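Local coordinates for ubiquitin-like-specific protease 2 (Saccharomyces cerevisiae, PDB 5LNB), which cleaves the ubiquitin-like modifier SUMO from its targets as a cysteine protease of the C48 family, this chain holding the catalytic domain, at residues A[73-78]-A[109-114]; A[82-87]-A[175-180]; A[127-132]-A[158-163]. All coordinates share one frame; numbering follows the deposited sequence.

Contact 1 of 3, residues A[73-78]-A[109-114]; sequences REQVHL and SKKYVV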
loop_
_atom_site.group_PDB
_atom_site.type_symbol
_atom_site.label_atom_id
_atom_site.label_comp_id
_atom_site.label_asym_id
_atom_site.label_seq_id
_atom_site.Cartn_x
_atom_site.Cartn_y
_atom_site.Cartn_z
ATOM N N ARG A 73 10.523 -5.360 10.851
ATOM C CA ARG A 73 10.286 -3.950 10.566
ATOM C C ARG A 73 11.260 -3.407 9.525
ATOM O O ARG A 73 10.867 -2.650 8.631
ATOM C CB ARG A 73 10.381 -3.131 11.856
ATOM C CG ARG A 73 10.092 -1.644 11.642
ATOM C CD ARG A 73 9.953 -0.873 12.944
ATOM N NE ARG A 73 8.862 -1.380 13.764
ATOM C CZ ARG A 73 7.576 -1.091 13.577
ATOM N NH1 ARG A 73 7.203 -0.299 12.578
ATOM N NH2 ARG A 73 6.650 -1.607 14.385
ATOM N N GLU A 74 12.536 -3.773 9.627
ATOM C CA GLU A 74 13.550 -3.218 8.741
ATOM C C GLU A 74 13.460 -3.737 7.309
ATOM O O GLU A 74 14.200 -3.237 6.458
ATOM C CB GLU A 74 14.944 -3.503 9.306
ATOM C CG GLU A 74 15.224 -4.977 9.569
ATOM C CD GLU A 74 15.094 -5.371 11.048
ATOM O OE1 GLU A 74 14.092 -4.986 11.717
ATOM O OE2 GLU A 74 16.010 -6.074 11.538
ATOM N N GLN A 75 12.589 -4.703 7.013
ATOM C CA GLN A 75 12.475 -5.256 5.668
ATOM C C GLN A 75 11.495 -4.506 4.772
ATOM O O GLN A 75 11.496 -4.743 3.556
ATOM C CB GLN A 75 12.048 -6.726 5.730
ATOM C CG GLN A 75 13.027 -7.629 6.457
ATOM C CD GLN A 75 12.528 -9.059 6.572
ATOM O OE1 GLN A 75 11.320 -9.312 6.628
ATOM N NE2 GLN A 75 13.460 -10.006 6.580
ATOM N N VAL A 76 10.671 -3.610 5.325
ATOM C CA VAL A 76 9.561 -3.002 4.599
ATOM C C VAL A 76 9.630 -1.488 4.742
ATOM O O VAL A 76 9.869 -0.972 5.838
ATOM C CB VAL A 76 8.200 -3.535 5.112
ATOM C CG1 VAL A 76 8.021 -3.196 6.587
ATOM C CG2 VAL A 76 7.033 -2.982 4.292
ATOM N N HIS A 77 9.401 -0.771 3.640
ATOM C CA HIS A 77 9.179 0.671 3.661
ATOM C C HIS A 77 7.854 0.980 2.971
ATOM O O HIS A 77 7.668 0.646 1.793
ATOM C CB HIS A 77 10.313 1.425 2.979
ATOM C CG HIS A 77 10.292 2.899 3.249
ATOM N ND1 HIS A 77 9.458 3.768 2.580
ATOM C CD2 HIS A 77 10.987 3.651 4.133
ATOM C CE1 HIS A 77 9.650 4.994 3.032
ATOM N NE2 HIS A 77 10.571 4.950 3.976
ATOM N N LEU A 78 6.942 1.621 3.703
ATOM C CA LEU A 78 5.616 1.964 3.200
ATOM C C LEU A 78 5.596 3.439 2.833
ATOM O O LEU A 78 5.799 4.298 3.693
ATOM C CB LEU A 78 4.529 1.662 4.234
ATOM C CG LEU A 78 3.128 2.192 3.913
ATOM C CD1 LEU A 78 2.568 1.588 2.614
ATOM C CD2 LEU A 78 2.154 1.937 5.053
ATOM N N SER A 109 17.914 -1.089 1.316
ATOM C CA SER A 109 18.030 -2.135 2.326
ATOM C C SER A 109 16.696 -2.830 2.590
ATOM O O SER A 109 16.636 -3.756 3.405
ATOM C CB SER A 109 18.592 -1.569 3.632
ATOM O OG SER A 109 17.656 -0.708 4.253
ATOM N N LYS A 110 15.636 -2.431 1.901
ATOM C CA LYS A 110 14.323 -3.019 2.107
ATOM C C LYS A 110 14.082 -4.193 1.159
ATOM O O LYS A 110 14.438 -4.148 -0.022
ATOM C CB LYS A 110 13.241 -1.955 1.911
ATOM C CG LYS A 110 13.494 -0.670 2.692
ATOM C CD LYS A 110 13.434 -0.937 4.183
ATOM C CE LYS A 110 14.145 0.146 4.974
ATOM N NZ LYS A 110 14.051 -0.190 6.414
ATOM N N LYS A 111 13.472 -5.250 1.692
ATOM C CA LYS A 111 12.933 -6.309 0.843
ATOM C C LYS A 111 11.660 -5.882 0.107
ATOM O O LYS A 111 11.410 -6.353 -1.004
ATOM C CB LYS A 111 12.633 -7.549 1.681
ATOM C CG LYS A 111 13.847 -8.333 2.107
ATOM C CD LYS A 111 13.421 -9.640 2.771
ATOM C CE LYS A 111 14.587 -10.606 2.836
ATOM N NZ LYS A 111 15.172 -10.830 1.480
ATOM N N TYR A 112 10.833 -5.021 0.703
ATOM C CA TYR A 112 9.549 -4.627 0.111
ATOM C C TYR A 112 9.379 -3.126 0.273
ATOM O O TYR A 112 9.360 -2.621 1.397
ATOM C CB TYR A 112 8.362 -5.367 0.765
ATOM C CG TYR A 112 8.661 -6.818 1.073
ATOM C CD1 TYR A 112 8.726 -7.772 0.060
ATOM C CD2 TYR A 112 8.912 -7.229 2.377
ATOM C CE1 TYR A 112 9.036 -9.106 0.348
ATOM C CE2 TYR A 112 9.211 -8.549 2.674
ATOM C CZ TYR A 112 9.279 -9.478 1.660
ATOM O OH TYR A 112 9.586 -10.774 1.982
ATOM N N VAL A 113 9.261 -2.407 -0.837
ATOM C CA VAL A 113 8.923 -0.988 -0.806
ATOM C C VAL A 113 7.535 -0.848 -1.422
ATOM O O VAL A 113 7.332 -1.191 -2.596
ATOM C CB VAL A 113 9.960 -0.127 -1.538
ATOM C CG1 VAL A 113 9.593 1.351 -1.436
ATOM C CG2 VAL A 113 11.363 -0.370 -0.955
ATOM N N VAL A 114 6.582 -0.370 -0.625
ATOM C CA VAL A 114 5.164 -0.404 -0.974
ATOM C C VAL A 114 4.743 0.980 -1.441
ATOM O O VAL A 114 4.870 1.960 -0.696
ATOM C CB VAL A 114 4.305 -0.864 0.212
ATOM C CG1 VAL A 114 2.811 -0.904 -0.193
ATOM C CG2 VAL A 114 4.779 -2.238 0.715
HETATM O O HOH W 1 16.571 -1.830 6.586
HETATM O O HOH W 2 10.263 -11.822 4.697
#
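K110 lays its aliphatic chain in the hollow between the 3-10 turn of 73-75 and H77. Its CG sits 3.8 Å from H77 CB, and the bend that follows (chi2 -65°) brings CD against the backbone of V76 and within 3.3 Å of E74 O. NZ donates to E74 O, at 3.1 Å, from above the carbonyl plane; water 1 also donates to E74 O and ties it to S109 OG, itself hydrogen-bonded to D106 O. Q75 and K111 lie alongside one another, Q75 NE2 3.8 Å from K111 CD, while Q75 OE1 is taken by K72 N. After the turn the strands 76-78 and 112-114 run parallel, with V114 N bonded to H77 O at 2.8 Å, a straight bond of 169°. V76, L78, Y112 and V114 share one face. There L78 and V114 cross obliquely, L78 CD1 set 3.8 Å from both V114 CB and CG1, and V76 CG2 approaches V114 CG2 more loosely at 4.3 Å; helices 51-67, 215-228 and 230-238 cover this side. Backbone bonds and apolar packing thus fix the edge strand of the five-stranded sheet, while the lysine ammonium probably stabilises the partial negative charge of the turn's carbonyl.

Contact 2 of 3, residues A[82-87]-A[175-180]; sequences FFYTKL and IDPIKE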
loop_
_atom_site.group_PDB
_atom_site.type_symbol
_atom_site.label_atom_id
_atom_site.label_comp_id
_atom_site.label_asym_id
_atom_site.label_seq_id
_atom_site.Cartn_x
_atom_site.Cartn_y
_atom_site.Cartn_z
ATOM N N PHE A 82 0.632 9.924 -1.108
ATOM C CA PHE A 82 1.057 11.203 -1.663
ATOM C C PHE A 82 2.454 11.169 -2.265
ATOM O O PHE A 82 2.786 12.080 -3.027
ATOM C CB PHE A 82 0.971 12.295 -0.598
ATOM C CG PHE A 82 -0.432 12.580 -0.157
ATOM C CD1 PHE A 82 -0.987 11.894 0.913
ATOM C CD2 PHE A 82 -1.211 13.511 -0.830
ATOM C CE1 PHE A 82 -2.278 12.149 1.323
ATOM C CE2 PHE A 82 -2.511 13.769 -0.424
ATOM C CZ PHE A 82 -3.044 13.086 0.652
ATOM N N PHE A 83 3.262 10.137 -1.987
ATOM C CA PHE A 83 4.591 10.062 -2.587
ATOM C C PHE A 83 4.517 10.052 -4.114
ATOM O O PHE A 83 5.133 10.892 -4.787
ATOM C CB PHE A 83 5.340 8.827 -2.077
ATOM C CG PHE A 83 6.606 8.535 -2.838
ATOM C CD1 PHE A 83 7.759 9.253 -2.589
ATOM C CD2 PHE A 83 6.635 7.551 -3.812
ATOM C CE1 PHE A 83 8.929 8.982 -3.289
ATOM C CE2 PHE A 83 7.799 7.283 -4.523
ATOM C CZ PHE A 83 8.944 7.998 -4.257
ATOM N N TYR A 84 3.779 9.093 -4.689
ATOM C CA TYR A 84 3.747 8.998 -6.147
ATOM C C TYR A 84 3.209 10.278 -6.757
ATOM O O TYR A 84 3.755 10.786 -7.742
ATOM C CB TYR A 84 2.912 7.799 -6.598
ATOM C CG TYR A 84 2.873 7.625 -8.098
ATOM C CD1 TYR A 84 1.875 8.229 -8.860
ATOM C CD2 TYR A 84 3.812 6.842 -8.750
ATOM C CE1 TYR A 84 1.821 8.069 -10.230
ATOM C CE2 TYR A 84 3.774 6.674 -10.117
ATOM C CZ TYR A 84 2.780 7.287 -10.855
ATOM O OH TYR A 84 2.737 7.130 -12.219
ATOM N N THR A 85 2.147 10.826 -6.173
ATOM C CA THR A 85 1.596 12.079 -6.678
ATOM C C THR A 85 2.642 13.187 -6.667
ATOM O O THR A 85 2.735 13.981 -7.611
ATOM C CB THR A 85 0.381 12.464 -5.844
ATOM O OG1 THR A 85 -0.598 11.420 -5.945
ATOM C CG2 THR A 85 -0.212 13.795 -6.323
ATOM N N LYS A 86 3.443 13.261 -5.601
ATOM C CA LYS A 86 4.509 14.253 -5.573
ATOM C C LYS A 86 5.545 13.945 -6.644
ATOM O O LYS A 86 5.987 14.845 -7.368
ATOM C CB LYS A 86 5.153 14.293 -4.185
ATOM C CG LYS A 86 6.180 15.409 -3.983
ATOM C CD LYS A 86 5.516 16.782 -3.960
ATOM C CE LYS A 86 6.508 17.865 -3.571
ATOM N NZ LYS A 86 6.040 19.193 -4.025
ATOM N N LEU A 87 5.902 12.666 -6.778
ATOM C CA LEU A 87 6.899 12.235 -7.754
ATOM C C LEU A 87 6.626 12.802 -9.144
ATOM O O LEU A 87 7.528 13.346 -9.787
ATOM C CB LEU A 87 6.942 10.706 -7.793
ATOM C CG LEU A 87 7.954 10.068 -8.740
ATOM C CD1 LEU A 87 9.370 10.520 -8.383
ATOM C CD2 LEU A 87 7.832 8.552 -8.671
ATOM N N ILE A 175 4.324 3.328 -14.263
ATOM C CA ILE A 175 5.425 2.790 -13.479
ATOM C C ILE A 175 6.775 3.329 -13.939
ATOM O O ILE A 175 7.749 3.268 -13.175
ATOM C CB ILE A 175 5.414 1.253 -13.524
ATOM C CG1 ILE A 175 4.166 0.720 -12.813
ATOM C CG2 ILE A 175 6.717 0.675 -12.957
ATOM C CD1 ILE A 175 3.956 1.268 -11.430
ATOM N N ASP A 176 6.860 3.871 -15.154
ATOM C CA ASP A 176 8.136 4.382 -15.638
ATOM C C ASP A 176 8.715 5.461 -14.729
ATOM O O ASP A 176 9.933 5.450 -14.511
ATOM C CB ASP A 176 7.990 4.892 -17.079
ATOM C CG ASP A 176 9.281 5.495 -17.623
ATOM O OD1 ASP A 176 9.444 6.738 -17.552
ATOM O OD2 ASP A 176 10.152 4.722 -18.091
ATOM N N PRO A 177 7.933 6.402 -14.193
ATOM C CA PRO A 177 8.515 7.358 -13.237
ATOM C C PRO A 177 9.137 6.683 -12.032
ATOM O O PRO A 177 10.078 7.225 -11.443
ATOM C CB PRO A 177 7.315 8.228 -12.838
ATOM C CG PRO A 177 6.385 8.134 -13.996
ATOM C CD PRO A 177 6.547 6.745 -14.549
ATOM N N ILE A 178 8.642 5.513 -11.634
ATOM C CA ILE A 178 9.236 4.847 -10.484
ATOM C C ILE A 178 10.571 4.232 -10.866
ATOM O O ILE A 178 11.513 4.223 -10.065
ATOM C CB ILE A 178 8.269 3.806 -9.890
ATOM C CG1 ILE A 178 6.963 4.485 -9.462
ATOM C CG2 ILE A 178 8.926 3.097 -8.704
ATOM C CD1 ILE A 178 5.934 3.540 -8.886
ATOM N N LYS A 179 10.683 3.716 -12.093
ATOM C CA LYS A 179 11.981 3.263 -12.581
ATOM C C LYS A 179 13.009 4.386 -12.511
ATOM O O LYS A 179 14.127 4.194 -12.021
ATOM C CB LYS A 179 11.860 2.743 -14.008
ATOM C CG LYS A 179 10.935 1.569 -14.185
ATOM C CD LYS A 179 11.264 0.834 -15.471
ATOM C CE LYS A 179 10.285 -0.300 -15.744
ATOM N NZ LYS A 179 10.597 -0.950 -17.075
ATOM N N GLU A 180 12.649 5.575 -13.003
ATOM C CA GLU A 180 13.609 6.675 -13.018
ATOM C C GLU A 180 13.938 7.137 -11.605
ATOM O O GLU A 180 15.091 7.474 -11.303
ATOM C CB GLU A 180 13.067 7.829 -13.863
ATOM C CG GLU A 180 12.843 7.458 -15.342
ATOM C CD GLU A 180 14.146 7.204 -16.123
ATOM O OE1 GLU A 180 15.206 7.768 -15.760
ATOM O OE2 GLU A 180 14.105 6.438 -17.112
#
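Y84 meets I178 rim first: CE2 lies 3.9 Å from I178 CG1, which sits at the ring edge near its plane, and CD2 is 3.9 Å from I178 CD1. The two side chains stand at about a right angle, and the isoleucine touches the ring at its edge. Chi1 of -178° sets Y84 CG anti to the backbone N, and the far rim of the ring comes up against helix 172-190. Next to it L87 points at P177, its CD2 reaching P177 O at 3.8 Å and P177 CB at 4.2 Å. These four buried residues form the tight part of the contact. The backbones themselves stay well apart, the short axes approaching only to 10.6 Å at a crossing angle of 84°, and little surface is shared. On the far side of helix 82-87, F82, T85 and K86 are exposed. On helix 172-190, D176 and E180 turn their carboxylates to K196 instead of to the contact. Strand 112-119 lines the floor, with I117 and I119 against Y84, while I178 also rests on I161.

At the tip of the tyrosine the chemistry changes. Its OH lies 4.2 Å from P177 CG and hydrogen-bonds E174 O. The helix is kinked at this point: P177 has no amide hydrogen, and I178 N bonds I175 O, 2.9 Å away, instead of E174 O. The hydroxyl thus bonds a carbonyl that I178 N leaves unused, consistent with its compensating for the kink, and the buried tyrosine gains a polar partner at the end of an otherwise apolar joint.

Contact 3 of 3, residues A[127-132]-A[158-163]; sequences IITNLD and LVNILT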
loop_
_atom_site.group_PDB
_atom_site.type_symbol
_atom_site.label_atom_id
_atom_site.label_comp_id
_atom_site.label_asym_id
_atom_site.label_seq_id
_atom_site.Cartn_x
_atom_site.Cartn_y
_atom_site.Cartn_z
ATOM N N ILE A 127 4.695 -3.005 -5.397
ATOM C CA ILE A 127 5.623 -3.368 -4.337
ATOM C C ILE A 127 6.960 -3.652 -5.010
ATOM O O ILE A 127 7.037 -4.502 -5.909
ATOM C CB ILE A 127 5.143 -4.585 -3.529
ATOM C CG1 ILE A 127 3.819 -4.278 -2.846
ATOM C CG2 ILE A 127 6.198 -5.001 -2.500
ATOM C CD1 ILE A 127 3.279 -5.420 -1.969
ATOM N N ILE A 128 7.994 -2.921 -4.608
ATOM C CA ILE A 128 9.314 -3.047 -5.216
ATOM C C ILE A 128 10.105 -4.090 -4.442
ATOM O O ILE A 128 10.279 -3.964 -3.225
ATOM C CB ILE A 128 10.057 -1.705 -5.229
ATOM C CG1 ILE A 128 9.148 -0.590 -5.755
ATOM C CG2 ILE A 128 11.327 -1.819 -6.078
ATOM C CD1 ILE A 128 9.850 0.758 -5.843
ATOM N N THR A 129 10.587 -5.117 -5.142
ATOM C CA THR A 129 11.371 -6.179 -4.529
ATOM C C THR A 129 12.769 -6.241 -5.140
ATOM O O THR A 129 13.027 -5.718 -6.230
ATOM C CB THR A 129 10.681 -7.547 -4.690
ATOM O OG1 THR A 129 10.617 -7.890 -6.083
ATOM C CG2 THR A 129 9.264 -7.511 -4.110
ATOM N N ASN A 130 13.673 -6.904 -4.419
ATOM C CA ASN A 130 15.049 -7.198 -4.818
ATOM C C ASN A 130 15.979 -5.990 -4.733
ATOM O O ASN A 130 17.144 -6.100 -5.168
ATOM C CB ASN A 130 15.132 -7.789 -6.232
ATOM C CG ASN A 130 14.704 -9.232 -6.263
ATOM O OD1 ASN A 130 14.790 -9.925 -5.249
ATOM N ND2 ASN A 130 14.230 -9.700 -7.419
ATOM N N LEU A 131 15.530 -4.850 -4.199
ATOM C CA LEU A 131 16.452 -3.737 -4.006
ATOM C C LEU A 131 17.584 -4.123 -3.065
ATOM O O LEU A 131 18.727 -3.700 -3.257
ATOM C CB LEU A 131 15.711 -2.518 -3.470
ATOM C CG LEU A 131 14.652 -1.903 -4.395
ATOM C CD1 LEU A 131 13.897 -0.820 -3.638
ATOM C CD2 LEU A 131 15.312 -1.345 -5.645
ATOM N N ASP A 132 17.288 -4.937 -2.049
ATOM C CA ASP A 132 18.305 -5.363 -1.094
ATOM C C ASP A 132 19.317 -6.321 -1.705
ATOM O O ASP A 132 20.315 -6.635 -1.050
ATOM C CB ASP A 132 17.655 -6.009 0.138
ATOM C CG ASP A 132 16.924 -7.304 -0.186
ATOM O OD1 ASP A 132 16.189 -7.357 -1.201
ATOM O OD2 ASP A 132 17.080 -8.277 0.588
ATOM N N LEU A 158 17.725 -8.582 -10.862
ATOM C CA LEU A 158 16.613 -7.840 -11.448
ATOM C C LEU A 158 15.719 -7.252 -10.366
ATOM O O LEU A 158 15.267 -7.970 -9.469
ATOM C CB LEU A 158 15.783 -8.735 -12.368
ATOM C CG LEU A 158 16.447 -9.085 -13.702
ATOM C CD1 LEU A 158 15.496 -9.907 -14.561
ATOM C CD2 LEU A 158 16.867 -7.810 -14.425
ATOM N N VAL A 159 15.456 -5.954 -10.464
ATOM C CA VAL A 159 14.509 -5.283 -9.583
ATOM C C VAL A 159 13.117 -5.462 -10.172
ATOM O O VAL A 159 12.877 -5.106 -11.330
ATOM C CB VAL A 159 14.857 -3.795 -9.432
ATOM C CG1 VAL A 159 13.819 -3.079 -8.568
ATOM C CG2 VAL A 159 16.308 -3.612 -8.904
ATOM N N ASN A 160 12.200 -6.018 -9.384
ATOM C CA ASN A 160 10.851 -6.318 -9.850
ATOM C C ASN A 160 9.886 -5.362 -9.175
ATOM O O ASN A 160 9.814 -5.311 -7.940
ATOM C CB ASN A 160 10.466 -7.771 -9.563
ATOM C CG ASN A 160 11.339 -8.767 -10.306
ATOM O OD1 ASN A 160 11.672 -8.567 -11.469
ATOM N ND2 ASN A 160 11.728 -9.841 -9.633
ATOM N N ILE A 161 9.171 -4.585 -9.975
ATOM C CA ILE A 161 8.120 -3.714 -9.474
ATOM C C ILE A 161 6.817 -4.482 -9.650
ATOM O O ILE A 161 6.260 -4.534 -10.748
ATOM C CB ILE A 161 8.101 -2.366 -10.193
ATOM C CG1 ILE A 161 9.457 -1.661 -10.003
ATOM C CG2 ILE A 161 6.926 -1.506 -9.685
ATOM C CD1 ILE A 161 9.596 -0.368 -10.763
ATOM N N LEU A 162 6.355 -5.113 -8.573
ATOM C CA LEU A 162 5.161 -5.951 -8.623
ATOM C C LEU A 162 3.929 -5.049 -8.583
ATOM O O LEU A 162 3.632 -4.439 -7.549
ATOM C CB LEU A 162 5.179 -6.949 -7.468
ATOM C CG LEU A 162 6.471 -7.767 -7.315
ATOM C CD1 LEU A 162 6.419 -8.662 -6.068
ATOM C CD2 LEU A 162 6.760 -8.604 -8.568
ATOM N N THR A 163 3.224 -4.953 -9.709
ATOM C CA THR A 163 2.135 -4.001 -9.917
ATOM C C THR A 163 0.813 -4.750 -10.052
ATOM O O THR A 163 0.694 -5.659 -10.886
ATOM C CB THR A 163 2.386 -3.161 -11.176
ATOM O OG1 THR A 163 3.723 -2.658 -11.154
ATOM C CG2 THR A 163 1.419 -1.984 -11.256
HETATM O O HOH W 3 10.634 -10.699 -6.644
#
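N160 O is approached by two groups of T129: T129 N donates to it at 2.9 Å in a nearly straight bond of 172°, and T129 OG1 lies 3.3 Å away, although its proton may go elsewhere. OG1 stands between the backbone N and the carbonyl carbon (chi1 64°), where it also lies 3.5 Å from N160 CB, and it meets water 3, which accepts a hydrogen bond from N160 ND2. The reverse bond of this antiparallel pair is longer, N160 N to T129 O at 3.3 Å, with the donor above the carbonyl plane. The next hydrogen-bonded pair is closer in both directions: I127 N to L162 O and L162 N to I127 O are each 2.8 Å. On this face T129 CG2 touches L162 CD1 at 3.6 Å, the side chains at about a right angle.

Beyond the strand N130 ND2 donates to L158 O at 2.9 Å, the nitrogen almost in line with the C=O. N130 ND2 and N160 ND2 are close, but as two donors they do not bond. The face of I128 and I161 is largely apolar: I128 CG2 packs 3.7 Å from V159 CG1, which also meets L131 CD2, and I178 and L182 of helix 172-190 cover I128. The sheet here therefore presents a mainly hydrocarbon surface to the helix, whereas the N130 amide bonds directly across, and T129 OG1 and N160 ND2 share water 3, where strand 122-129 ends.

Overall arrangement
Contacts 1 and 3 belong to one five-stranded mixed sheet, ordered 76-78, 112-119, 122-129, 159-164, 199-203. Their centres are about 11 Å apart, and they are joined where strands 112-119 and 122-129 are neighbours, V113 O lying 2.7 Å from I128 N. Contact 2 brings together two helices that pack on this sheet; its centre is about 17 Å from that of contact 1 and 14 Å from that of contact 3, to which I175 and I178 connect it. Along the chain contact 1 alternates with contact 2 and closes before contact 3, which is nested inside the loop that contact 2 closes. Together they tie the sheet and its helices into one catalytic domain of the Ulp1 family.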